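Putative L-alanine-DL-glutamate epimerase (Burkholderia xenovorans LB400, PDB 3SN4) probably works as a racemase or epimerase of the mandelate racemase/muconate lactonizing enzyme family, holding a magnesium ion and 2-oxoglutarate in its active-site pocket. Local coordinates at residues 121-126 and 344-349; 161-166 and 215-220; 36-41 and 319-324. All blocks are in the same frame, centred on the assembly; numbering follows the deposited sequence.

Contact 1: residues 121-126 and 344-349. With AKG (2-oxoglutaric acid), chain C.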
loop_
_atom_site.group_PDB
_atom_site.type_symbol
_atom_site.label_atom_id
_atom_site.label_comp_id
_atom_site.label_asym_id
_atom_site.label_seq_id
_atom_site.Cartn_x
_atom_site.Cartn_y
_atom_site.Cartn_z
ATOM N N VAL A 121 30.979 -2.475 -24.950
ATOM C CA VAL A 121 31.524 -2.044 -23.692
ATOM C C VAL A 121 31.447 -0.535 -23.613
ATOM O O VAL A 121 31.230 0.149 -24.630
ATOM C CB VAL A 121 33.020 -2.474 -23.577
ATOM C CG1 VAL A 121 33.164 -3.972 -23.794
ATOM C CG2 VAL A 121 33.892 -1.707 -24.616
ATOM N N TYR A 122 31.602 -0.013 -22.403
ATOM C CA TYR A 122 32.014 1.372 -22.240
ATOM C C TYR A 122 33.380 1.452 -21.567
ATOM O O TYR A 122 33.731 0.618 -20.729
ATOM C CB TYR A 122 30.999 2.193 -21.476
ATOM C CG TYR A 122 30.775 1.828 -20.043
ATOM C CD1 TYR A 122 31.415 2.523 -19.012
ATOM C CD2 TYR A 122 29.858 0.836 -19.696
ATOM C CE1 TYR A 122 31.162 2.214 -17.665
ATOM C CE2 TYR A 122 29.611 0.518 -18.351
ATOM C CZ TYR A 122 30.253 1.220 -17.360
ATOM O OH TYR A 122 29.997 0.893 -16.071
ATOM N N TRP A 123 34.123 2.477 -21.947
ATOM C CA TRP A 123 35.442 2.750 -21.388
ATOM C C TRP A 123 35.231 3.516 -20.103
ATOM O O TRP A 123 34.864 4.698 -20.116
ATOM C CB TRP A 123 36.266 3.556 -22.379
ATOM C CG TRP A 123 37.615 4.049 -21.891
ATOM C CD1 TRP A 123 38.081 4.086 -20.615
ATOM C CD2 TRP A 123 38.626 4.656 -22.704
ATOM N NE1 TRP A 123 39.337 4.647 -20.580
ATOM C CE2 TRP A 123 39.690 5.013 -21.851
ATOM C CE3 TRP A 123 38.737 4.921 -24.072
ATOM C CZ2 TRP A 123 40.858 5.631 -22.323
ATOM C CZ3 TRP A 123 39.897 5.526 -24.545
ATOM C CH2 TRP A 123 40.945 5.871 -23.673
ATOM N N SER A 124 35.430 2.809 -19.001
ATOM C CA SER A 124 35.087 3.317 -17.696
ATOM C C SER A 124 36.237 4.082 -17.115
ATOM O O SER A 124 37.376 3.962 -17.592
ATOM C CB SER A 124 34.708 2.168 -16.765
ATOM O OG SER A 124 34.158 2.715 -15.597
ATOM N N HIS A 125 35.931 4.890 -16.092
ATOM C CA HIS A 125 36.912 5.764 -15.435
ATOM C C HIS A 125 37.700 6.574 -16.455
ATOM O O HIS A 125 38.930 6.608 -16.430
ATOM C CB HIS A 125 37.853 4.927 -14.562
ATOM C CG HIS A 125 37.140 4.218 -13.469
ATOM N ND1 HIS A 125 36.760 2.898 -13.561
ATOM C CD2 HIS A 125 36.658 4.671 -12.287
ATOM C CE1 HIS A 125 36.098 2.559 -12.470
ATOM N NE2 HIS A 125 36.025 3.616 -11.681
ATOM N N CYS A 126 36.957 7.215 -17.352
ATOM C CA CYS A 126 37.511 7.957 -18.453
ATOM C C CYS A 126 36.956 9.385 -18.379
ATOM O O CYS A 126 35.785 9.608 -18.747
ATOM C CB CYS A 126 37.084 7.273 -19.754
ATOM S SG CYS A 126 37.461 8.179 -21.292
ATOM N N THR A 344 34.342 -1.698 -18.814
ATOM C CA THR A 344 35.731 -2.086 -18.834
ATOM C C THR A 344 36.642 -0.879 -18.709
ATOM O O THR A 344 36.335 0.166 -19.242
ATOM C CB THR A 344 36.048 -2.880 -20.095
ATOM O OG1 THR A 344 37.210 -3.662 -19.828
ATOM C CG2 THR A 344 36.276 -1.969 -21.304
ATOM N N ASP A 345 37.761 -1.048 -18.007
ATOM C CA ASP A 345 38.790 -0.011 -17.911
ATOM C C ASP A 345 39.787 -0.197 -19.049
ATOM O O ASP A 345 40.515 -1.186 -19.122
ATOM C CB ASP A 345 39.499 -0.051 -16.564
ATOM C CG ASP A 345 38.611 0.422 -15.389
ATOM O OD1 ASP A 345 37.734 1.317 -15.551
ATOM O OD2 ASP A 345 38.842 -0.079 -14.259
ATOM N N ILE A 346 39.831 0.754 -19.957
ATOM C CA ILE A 346 40.698 0.609 -21.104
ATOM C C ILE A 346 42.114 1.071 -20.754
ATOM O O ILE A 346 43.091 0.573 -21.313
ATOM C CB ILE A 346 40.075 1.309 -22.341
ATOM C CG1 ILE A 346 38.759 0.580 -22.713
ATOM C CG2 ILE A 346 41.046 1.325 -23.559
ATOM C CD1 ILE A 346 38.982 -0.807 -23.294
ATOM N N ASP A 347 42.230 1.999 -19.803
ATOM C CA ASP A 347 43.543 2.393 -19.290
ATOM C C ASP A 347 44.078 1.179 -18.542
ATOM O O ASP A 347 43.367 0.607 -17.728
ATOM C CB ASP A 347 43.459 3.572 -18.320
ATOM C CG ASP A 347 42.938 4.834 -18.974
ATOM O OD1 ASP A 347 43.709 5.448 -19.748
ATOM O OD2 ASP A 347 41.759 5.199 -18.706
ATOM N N ARG A 348 45.321 0.796 -18.841
ATOM C CA ARG A 348 45.941 -0.384 -18.248
ATOM C C ARG A 348 47.253 -0.021 -17.598
ATOM O O ARG A 348 47.982 0.848 -18.093
ATOM C CB ARG A 348 46.309 -1.399 -19.325
ATOM C CG ARG A 348 45.202 -2.269 -19.836
ATOM C CD ARG A 348 45.819 -3.505 -20.551
ATOM N NE ARG A 348 47.200 -3.305 -21.030
ATOM C CZ ARG A 348 47.548 -2.700 -22.169
ATOM N NH1 ARG A 348 46.622 -2.199 -22.991
ATOM N NH2 ARG A 348 48.839 -2.579 -22.480
ATOM N N LEU A 349 47.559 -0.746 -16.528
ATOM C CA LEU A 349 48.896 -0.768 -15.937
ATOM C C LEU A 349 49.952 -1.218 -16.949
ATOM O O LEU A 349 49.717 -2.116 -17.748
ATOM C CB LEU A 349 48.916 -1.727 -14.743
ATOM C CG LEU A 349 47.992 -1.348 -13.581
ATOM C CD1 LEU A 349 48.023 -2.419 -12.503
ATOM C CD2 LEU A 349 48.390 0.028 -13.021
HETATM C C1 AKG C . 32.390 1.648 -11.005
HETATM O O1 AKG C . 33.308 1.000 -11.587
HETATM O O2 AKG C . 31.291 1.886 -11.598
HETATM C C2 AKG C . 32.567 2.112 -9.602
HETATM O O5 AKG C . 31.751 2.875 -9.091
HETATM C C3 AKG C . 33.677 1.630 -8.698
HETATM C C4 AKG C . 34.951 2.484 -8.553
HETATM C C5 AKG C . 34.887 3.958 -8.191
HETATM O O3 AKG C . 34.545 4.756 -9.097
HETATM O O4 AKG C . 35.238 4.335 -7.034
HETATM O O HOH W 1 40.004 3.296 -17.837
HETATM O O HOH W 2 41.074 7.658 -17.655
#
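Trp123 and Thr344 pair as a parallel beta bridge. Thr344 N donates to Tyr122 O at 3.1 Å, while Ser124 N makes a straight bond of 2.8 Å to Thr344 O. Thr344 is thus held through both N-H and carbonyl by the two neighbours of Trp123.

Side-chain hydrogen bonds take over further along. His125 ND1 donates to Asp345 OD1 at 2.7 Å; the oxygen lies near the imidazole plane and is met on its syn side, although the ring and carboxylate planes are turned 62° apart. The second ring nitrogen, NE2, donates to O3 of 2-oxoglutarate at 3.2 Å. Bonds at both nitrogens fix the rotation of the imidazole, which makes Asp345 a second-shell residue positioning a ligand-binding histidine. Trp123 NE1 reaches Asp347 OD2 at 3.1 Å; the acceptor sits in the indole plane, but the N-H comes in from above the carboxylate plane. Two waters also donate to OD2, one bridging from Ser124 O and one from His125 O, and Asp347 OD1 forms a salt bridge with Arg130.

Apolar contact centres on the indole. With CG anti to the backbone N (chi1 174°), Trp123 lays one indole face against Ile346, whose CB sits almost on the normal of the five-membered ring, 3.6 Å from its centroid, in a CH-pi contact. Cys126 SG covers the opposite face.

Around all this, strand 118-123 lies between strands 342-344 and 366-368 in a mixed sheet, and Trp123 also bonds by its backbone to Ala161 and Lys163 of strand 161-168. Helix 144-156 packs on the indole, and helix 128-132 brings Trp129 to stack on His125.

Contact 2: residues 161-166 and 215-220. With MG (magnesium ion), chain B; AKG (2-oxoglutaric acid), chain C.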
loop_
_atom_site.group_PDB
_atom_site.type_symbol
_atom_site.label_atom_id
_atom_site.label_comp_id
_atom_site.label_asym_id
_atom_site.label_seq_id
_atom_site.Cartn_x
_atom_site.Cartn_y
_atom_site.Cartn_z
ATOM N N ALA A 161 31.006 4.409 -25.917
ATOM C CA ALA A 161 30.557 4.998 -24.656
ATOM C C ALA A 161 31.730 5.166 -23.701
ATOM O O ALA A 161 32.688 4.414 -23.766
ATOM C CB ALA A 161 29.457 4.117 -24.012
ATOM N N ILE A 162 31.646 6.175 -22.836
ATOM C CA ILE A 162 32.662 6.461 -21.824
ATOM C C ILE A 162 31.958 6.827 -20.504
ATOM O O ILE A 162 30.829 7.325 -20.525
ATOM C CB ILE A 162 33.621 7.618 -22.261
ATOM C CG1 ILE A 162 32.893 8.950 -22.369
ATOM C CG2 ILE A 162 34.330 7.282 -23.576
ATOM C CD1 ILE A 162 33.789 10.085 -22.828
ATOM N N LYS A 163 32.614 6.556 -19.374
ATOM C CA LYS A 163 32.061 6.913 -18.054
ATOM C C LYS A 163 33.041 7.734 -17.238
ATOM O O LYS A 163 34.194 7.326 -17.051
ATOM C CB LYS A 163 31.652 5.677 -17.250
ATOM C CG LYS A 163 30.772 6.028 -16.050
ATOM C CD LYS A 163 30.088 4.828 -15.398
ATOM C CE LYS A 163 31.035 4.074 -14.439
ATOM N NZ LYS A 163 30.486 2.742 -14.027
ATOM N N THR A 164 32.561 8.860 -16.711
ATOM C CA THR A 164 33.353 9.746 -15.866
ATOM C C THR A 164 32.725 9.860 -14.489
ATOM O O THR A 164 31.647 9.298 -14.227
ATOM C CB THR A 164 33.474 11.131 -16.502
ATOM O OG1 THR A 164 34.482 11.899 -15.822
ATOM C CG2 THR A 164 32.127 11.857 -16.499
ATOM N N ASN A 165 33.417 10.565 -13.606
ATOM C CA ASN A 165 32.985 10.760 -12.217
ATOM C C ASN A 165 32.902 12.265 -11.917
ATOM O O ASN A 165 32.594 13.019 -12.817
ATOM C CB ASN A 165 33.916 10.015 -11.266
ATOM C CG ASN A 165 34.007 8.555 -11.594
ATOM O OD1 ASN A 165 34.724 8.161 -12.526
ATOM N ND2 ASN A 165 33.297 7.725 -10.827
ATOM N N ILE A 166 33.127 12.696 -10.674
ATOM C CA ILE A 166 32.974 14.097 -10.299
ATOM C C ILE A 166 34.350 14.677 -10.011
ATOM O O ILE A 166 35.127 14.074 -9.256
ATOM C CB ILE A 166 32.070 14.274 -9.036
ATOM C CG1 ILE A 166 30.782 13.421 -9.119
ATOM C CG2 ILE A 166 31.705 15.736 -8.850
ATOM C CD1 ILE A 166 30.070 13.190 -7.743
ATOM N N GLU A 215 28.442 7.801 -26.348
ATOM C CA GLU A 215 27.552 7.936 -25.205
ATOM C C GLU A 215 28.367 8.293 -23.981
ATOM O O GLU A 215 29.482 7.810 -23.822
ATOM C CB GLU A 215 26.762 6.653 -24.967
ATOM C CG GLU A 215 25.825 6.243 -26.089
ATOM C CD GLU A 215 24.472 6.931 -26.059
ATOM O OE1 GLU A 215 24.075 7.525 -25.019
ATOM O OE2 GLU A 215 23.787 6.861 -27.105
ATOM N N ILE A 216 27.796 9.124 -23.104
ATOM C CA ILE A 216 28.462 9.535 -21.891
ATOM C C ILE A 216 27.662 9.074 -20.687
ATOM O O ILE A 216 26.462 9.374 -20.573
ATOM C CB ILE A 216 28.630 11.057 -21.837
ATOM C CG1 ILE A 216 29.495 11.556 -23.012
ATOM C CG2 ILE A 216 29.225 11.490 -20.515
ATOM C CD1 ILE A 216 29.685 13.088 -23.002
ATOM N N LEU A 217 28.339 8.326 -19.827
ATOM C CA LEU A 217 27.797 7.842 -18.590
ATOM C C LEU A 217 28.391 8.693 -17.464
ATOM O O LEU A 217 29.540 9.117 -17.551
ATOM C CB LEU A 217 28.168 6.369 -18.389
ATOM C CG LEU A 217 27.454 5.333 -19.279
ATOM C CD1 LEU A 217 27.888 5.446 -20.740
ATOM C CD2 LEU A 217 27.673 3.915 -18.775
ATOM N N LEU A 218 27.610 8.923 -16.406
ATOM C CA LEU A 218 28.085 9.650 -15.236
ATOM C C LEU A 218 27.873 8.788 -14.001
ATOM O O LEU A 218 26.757 8.307 -13.754
ATOM C CB LEU A 218 27.351 10.977 -15.103
ATOM C CG LEU A 218 27.668 11.922 -13.934
ATOM C CD1 LEU A 218 29.135 12.417 -13.916
ATOM C CD2 LEU A 218 26.698 13.080 -13.974
ATOM N N ASP A 219 28.945 8.603 -13.225
ATOM C CA ASP A 219 28.873 7.874 -11.954
ATOM C C ASP A 219 29.060 8.850 -10.813
ATOM O O ASP A 219 30.080 9.547 -10.734
ATOM C CB ASP A 219 29.917 6.765 -11.915
ATOM C CG ASP A 219 29.675 5.733 -10.812
ATOM O OD1 ASP A 219 28.900 5.968 -9.847
ATOM O OD2 ASP A 219 30.310 4.659 -10.907
ATOM N N LEU A 220 28.042 8.904 -9.948
ATOM C CA LEU A 220 28.040 9.732 -8.740
ATOM C C LEU A 220 28.301 8.918 -7.465
ATOM O O LEU A 220 28.403 9.489 -6.372
ATOM C CB LEU A 220 26.701 10.476 -8.645
ATOM C CG LEU A 220 26.306 11.320 -9.892
ATOM C CD1 LEU A 220 24.844 11.858 -9.741
ATOM C CD2 LEU A 220 27.300 12.450 -10.107
HETATM MG MG MG B . 29.867 2.769 -10.070
HETATM C C1 AKG C . 32.390 1.648 -11.005
HETATM O O1 AKG C . 33.308 1.000 -11.587
HETATM O O2 AKG C . 31.291 1.886 -11.598
HETATM C C2 AKG C . 32.567 2.112 -9.602
HETATM O O5 AKG C . 31.751 2.875 -9.091
HETATM C C3 AKG C . 33.677 1.630 -8.698
HETATM C C4 AKG C . 34.951 2.484 -8.553
HETATM C C5 AKG C . 34.887 3.958 -8.191
HETATM O O3 AKG C . 34.545 4.756 -9.097
HETATM O O4 AKG C . 35.238 4.335 -7.034
HETATM O O HOH W 3 32.913 4.904 -11.455
HETATM O O HOH W 4 28.706 3.599 -8.610
#
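Lys163 and Asp219 both carry CG anti to the backbone N (chi1 -166° and -165°), and a bend at chi3 of the lysine (81°) turns its amine in beside the carboxylate, toward the bound 2-oxoglutarate. They stand on neighbouring parallel strands of the TIM-type barrel of this family, 161-168 and 215-219, joined by a beta-alpha-beta crossover through helix 193-210.

Four backbone bonds zip the strands: Ile162 N to Glu215 O, Leu217 N to Ile162 O, Thr164 N to Leu217 O and Asp219 N to Thr164 O. On the face that bears Lys163 and Leu217, Lys163 CG rests 3.5 Å from Leu217 CB, the two chains crossing at about a right angle. Lys163 NZ donates to ligand O2 at 2.7 Å and is also hydrogen-bonded to Tyr122 OH and salt-bridged to Glu245, so three partners hold the amine.

Asp219 OD2 binds magnesium at 2.1 Å, sharing the ion with Glu245, Glu269, ligand atoms O2 and O5 and a water completing six ligands. Its OD1 accepts from Asn221 N. Asn165 lies alongside Asp219, pointing the same way; its OD1 is bonded to Thr128, and its ND2 is hydrogen-bonded to Asn221 OD1 and donates to a water 2.9 Å away.

Contact 3: residues 36-41 and 319-324. With AKG (2-oxoglutaric acid), chain C.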
loop_
_atom_site.group_PDB
_atom_site.type_symbol
_atom_site.label_atom_id
_atom_site.label_comp_id
_atom_site.label_asym_id
_atom_site.label_seq_id
_atom_site.Cartn_x
_atom_site.Cartn_y
_atom_site.Cartn_z
ATOM N N GLU A 36 39.742 -13.780 -9.523
ATOM C CA GLU A 36 40.320 -12.538 -9.055
ATOM C C GLU A 36 39.316 -11.945 -8.080
ATOM O O GLU A 36 38.107 -12.151 -8.222
ATOM C CB GLU A 36 40.646 -11.611 -10.227
ATOM C CG GLU A 36 41.318 -10.323 -9.837
ATOM C CD GLU A 36 41.718 -9.436 -11.019
ATOM O OE1 GLU A 36 41.809 -9.916 -12.171
ATOM O OE2 GLU A 36 41.955 -8.227 -10.769
ATOM N N PHE A 37 39.824 -11.332 -7.018
ATOM C CA PHE A 37 38.988 -10.593 -6.083
ATOM C C PHE A 37 39.697 -9.343 -5.612
ATOM O O PHE A 37 40.818 -9.065 -6.022
ATOM C CB PHE A 37 38.548 -11.495 -4.922
ATOM C CG PHE A 37 39.631 -11.911 -3.999
ATOM C CD1 PHE A 37 39.875 -11.191 -2.833
ATOM C CD2 PHE A 37 40.362 -13.067 -4.234
ATOM C CE1 PHE A 37 40.835 -11.598 -1.944
ATOM C CE2 PHE A 37 41.343 -13.471 -3.343
ATOM C CZ PHE A 37 41.581 -12.744 -2.200
ATOM N N ASP A 38 39.038 -8.584 -4.749
ATOM C CA ASP A 38 39.532 -7.264 -4.382
ATOM C C ASP A 38 39.271 -6.957 -2.908
ATOM O O ASP A 38 38.220 -7.347 -2.373
ATOM C CB ASP A 38 38.835 -6.217 -5.250
ATOM C CG ASP A 38 39.130 -4.813 -4.784
ATOM O OD1 ASP A 38 40.166 -4.279 -5.194
ATOM O OD2 ASP A 38 38.338 -4.261 -3.977
ATOM N N GLU A 39 40.206 -6.276 -2.254
ATOM C CA GLU A 39 39.988 -5.772 -0.885
ATOM C C GLU A 39 39.980 -4.242 -0.754
ATOM O O GLU A 39 39.511 -3.705 0.261
ATOM C CB GLU A 39 41.039 -6.328 0.060
ATOM C CG GLU A 39 41.007 -7.826 0.136
ATOM C CD GLU A 39 41.862 -8.363 1.249
ATOM O OE1 GLU A 39 42.829 -7.697 1.652
ATOM O OE2 GLU A 39 41.583 -9.472 1.717
ATOM N N GLY A 40 40.524 -3.550 -1.751
ATOM C CA GLY A 40 40.716 -2.116 -1.668
ATOM C C GLY A 40 39.420 -1.337 -1.740
ATOM O O GLY A 40 39.345 -0.234 -1.206
ATOM N N PHE A 41 38.407 -1.902 -2.384
ATOM C CA PHE A 41 37.103 -1.234 -2.505
ATOM C C PHE A 41 36.267 -1.466 -1.254
ATOM O O PHE A 41 35.266 -2.202 -1.257
ATOM C CB PHE A 41 36.368 -1.679 -3.758
ATOM C CG PHE A 41 35.212 -0.771 -4.150
ATOM C CD1 PHE A 41 35.375 0.615 -4.173
ATOM C CD2 PHE A 41 33.987 -1.299 -4.518
ATOM C CE1 PHE A 41 34.322 1.443 -4.537
ATOM C CE2 PHE A 41 32.928 -0.465 -4.896
ATOM C CZ PHE A 41 33.103 0.902 -4.887
ATOM N N ASN A 319 32.885 -4.035 -13.441
ATOM C CA ASN A 319 34.171 -4.540 -13.888
ATOM C C ASN A 319 35.184 -3.421 -13.935
ATOM O O ASN A 319 35.228 -2.661 -14.917
ATOM C CB ASN A 319 34.003 -5.145 -15.282
ATOM C CG ASN A 319 35.238 -5.828 -15.772
ATOM O OD1 ASN A 319 35.800 -6.684 -15.078
ATOM N ND2 ASN A 319 35.678 -5.464 -16.980
ATOM N N PHE A 320 35.979 -3.300 -12.870
ATOM C CA PHE A 320 37.003 -2.264 -12.809
ATOM C C PHE A 320 38.293 -2.733 -12.136
ATOM O O PHE A 320 38.984 -1.952 -11.442
ATOM C CB PHE A 320 36.462 -0.969 -12.165
ATOM C CG PHE A 320 36.340 -1.012 -10.652
ATOM C CD1 PHE A 320 37.117 -0.173 -9.859
ATOM C CD2 PHE A 320 35.430 -1.852 -10.025
ATOM C CE1 PHE A 320 37.015 -0.206 -8.455
ATOM C CE2 PHE A 320 35.325 -1.877 -8.619
ATOM C CZ PHE A 320 36.115 -1.049 -7.847
ATOM N N TYR A 321 38.635 -3.991 -12.380
ATOM C CA TYR A 321 39.837 -4.560 -11.819
ATOM C C TYR A 321 40.825 -4.990 -12.939
ATOM O O TYR A 321 41.052 -4.227 -13.881
ATOM C CB TYR A 321 39.437 -5.711 -10.895
ATOM C CG TYR A 321 38.217 -5.460 -10.029
ATOM C CD1 TYR A 321 38.334 -4.985 -8.720
ATOM C CD2 TYR A 321 36.935 -5.755 -10.509
ATOM C CE1 TYR A 321 37.176 -4.775 -7.901
ATOM C CE2 TYR A 321 35.776 -5.565 -9.712
ATOM C CZ TYR A 321 35.907 -5.080 -8.401
ATOM O OH TYR A 321 34.763 -4.885 -7.625
ATOM N N GLY A 322 41.416 -6.180 -12.826
ATOM C CA GLY A 322 42.407 -6.680 -13.806
ATOM C C GLY A 322 41.826 -7.624 -14.857
ATOM O O GLY A 322 40.637 -7.876 -14.879
ATOM N N HIS A 323 42.670 -8.149 -15.730
ATOM C CA HIS A 323 42.177 -8.930 -16.882
ATOM C C HIS A 323 41.317 -10.133 -16.524
ATOM O O HIS A 323 40.365 -10.453 -17.261
ATOM C CB HIS A 323 43.319 -9.433 -17.738
ATOM C CG HIS A 323 43.990 -8.381 -18.557
ATOM N ND1 HIS A 323 43.423 -7.155 -18.813
ATOM C CD2 HIS A 323 45.176 -8.392 -19.215
ATOM C CE1 HIS A 323 44.226 -6.457 -19.591
ATOM N NE2 HIS A 323 45.302 -7.179 -19.842
ATOM N N LEU A 324 41.667 -10.840 -15.449
ATOM C CA LEU A 324 40.860 -12.007 -15.084
ATOM C C LEU A 324 39.457 -11.596 -14.690
ATOM O O LEU A 324 38.502 -12.279 -15.034
ATOM C CB LEU A 324 41.490 -12.855 -13.989
ATOM C CG LEU A 324 40.664 -14.078 -13.518
ATOM C CD1 LEU A 324 40.223 -14.973 -14.671
ATOM C CD2 LEU A 324 41.517 -14.912 -12.519
HETATM C C1 AKG C . 32.390 1.648 -11.005
HETATM O O1 AKG C . 33.308 1.000 -11.587
HETATM O O2 AKG C . 31.291 1.886 -11.598
HETATM C C2 AKG C . 32.567 2.112 -9.602
HETATM O O5 AKG C . 31.751 2.875 -9.091
HETATM C C3 AKG C . 33.677 1.630 -8.698
HETATM C C4 AKG C . 34.951 2.484 -8.553
HETATM C C5 AKG C . 34.887 3.958 -8.191
HETATM O O3 AKG C . 34.545 4.756 -9.097
HETATM O O4 AKG C . 35.238 4.335 -7.034
#
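Glu36 and Leu324 are the nearest pair of CA atoms, 6.1 Å apart, and the end-to-end directions of the two segments run nearly antiparallel, 162° apart. No main-chain hydrogen bond joins them: one is the end of strand 32-37 and the loop after it, the other a loop that enters helix 323-335 with Gly322 at the N-cap.

The extended Glu36 side chain spans the gap. Its OE2 accepts from Gly322 N at 3.0 Å on the syn side, and OE1 accepts from Cys325 N, so the carboxylate sits across the first turn of the helix, where the helix dipole would probably stabilise its charge. Leu324 slides past it in the opposite direction, CB 3.5 Å from Glu36 OE1.

This is the seam between the N-terminal domain of the enolase-type architecture and its barrel, and it leads to the ligand. Asp38 CB lies 3.4 Å from Tyr321 CE1, and the tyrosine hydroxyl is bonded to Asp292. Asp38 OD2 accepts from Phe41 N at 2.8 Å through its syn lone pair, an Asx motif that ties Asp38 to the backbone three residues on. Phe320 directs its edge at the face of Phe41 in a T-shaped pair, planes at 79°, centroids 5.3 Å apart. One face of the Phe320 ring carries the aliphatic middle of 2-oxoglutarate, with CE1 3.4 Å from ligand C4, while Phe41 packs on Pro78 of a neighbouring subunit.

In the fold
Along the chain the segments come as 36-41, 121-126, 161-166, 215-220, 319-324 and 344-349: contact 2 falls within the span bridged by each of the others, while contacts 1 and 3 interleave. The centres of contacts 1 and 2 are about 11 Å apart, and they touch where strand 118-123 and the turn after it meet strand 161-168. Contact 3, about 13 Å from contact 1, meets it where Phe320 packs on His125 and Asp345. Contacts 2 and 3, about 20 Å apart between centres, do not touch, yet all three reach 2-oxoglutarate. The pocket is therefore lined by barrel strands 161-168 and 215-219, the loops after strands 118-123 and 314-317, and the N-terminal domain through Phe41.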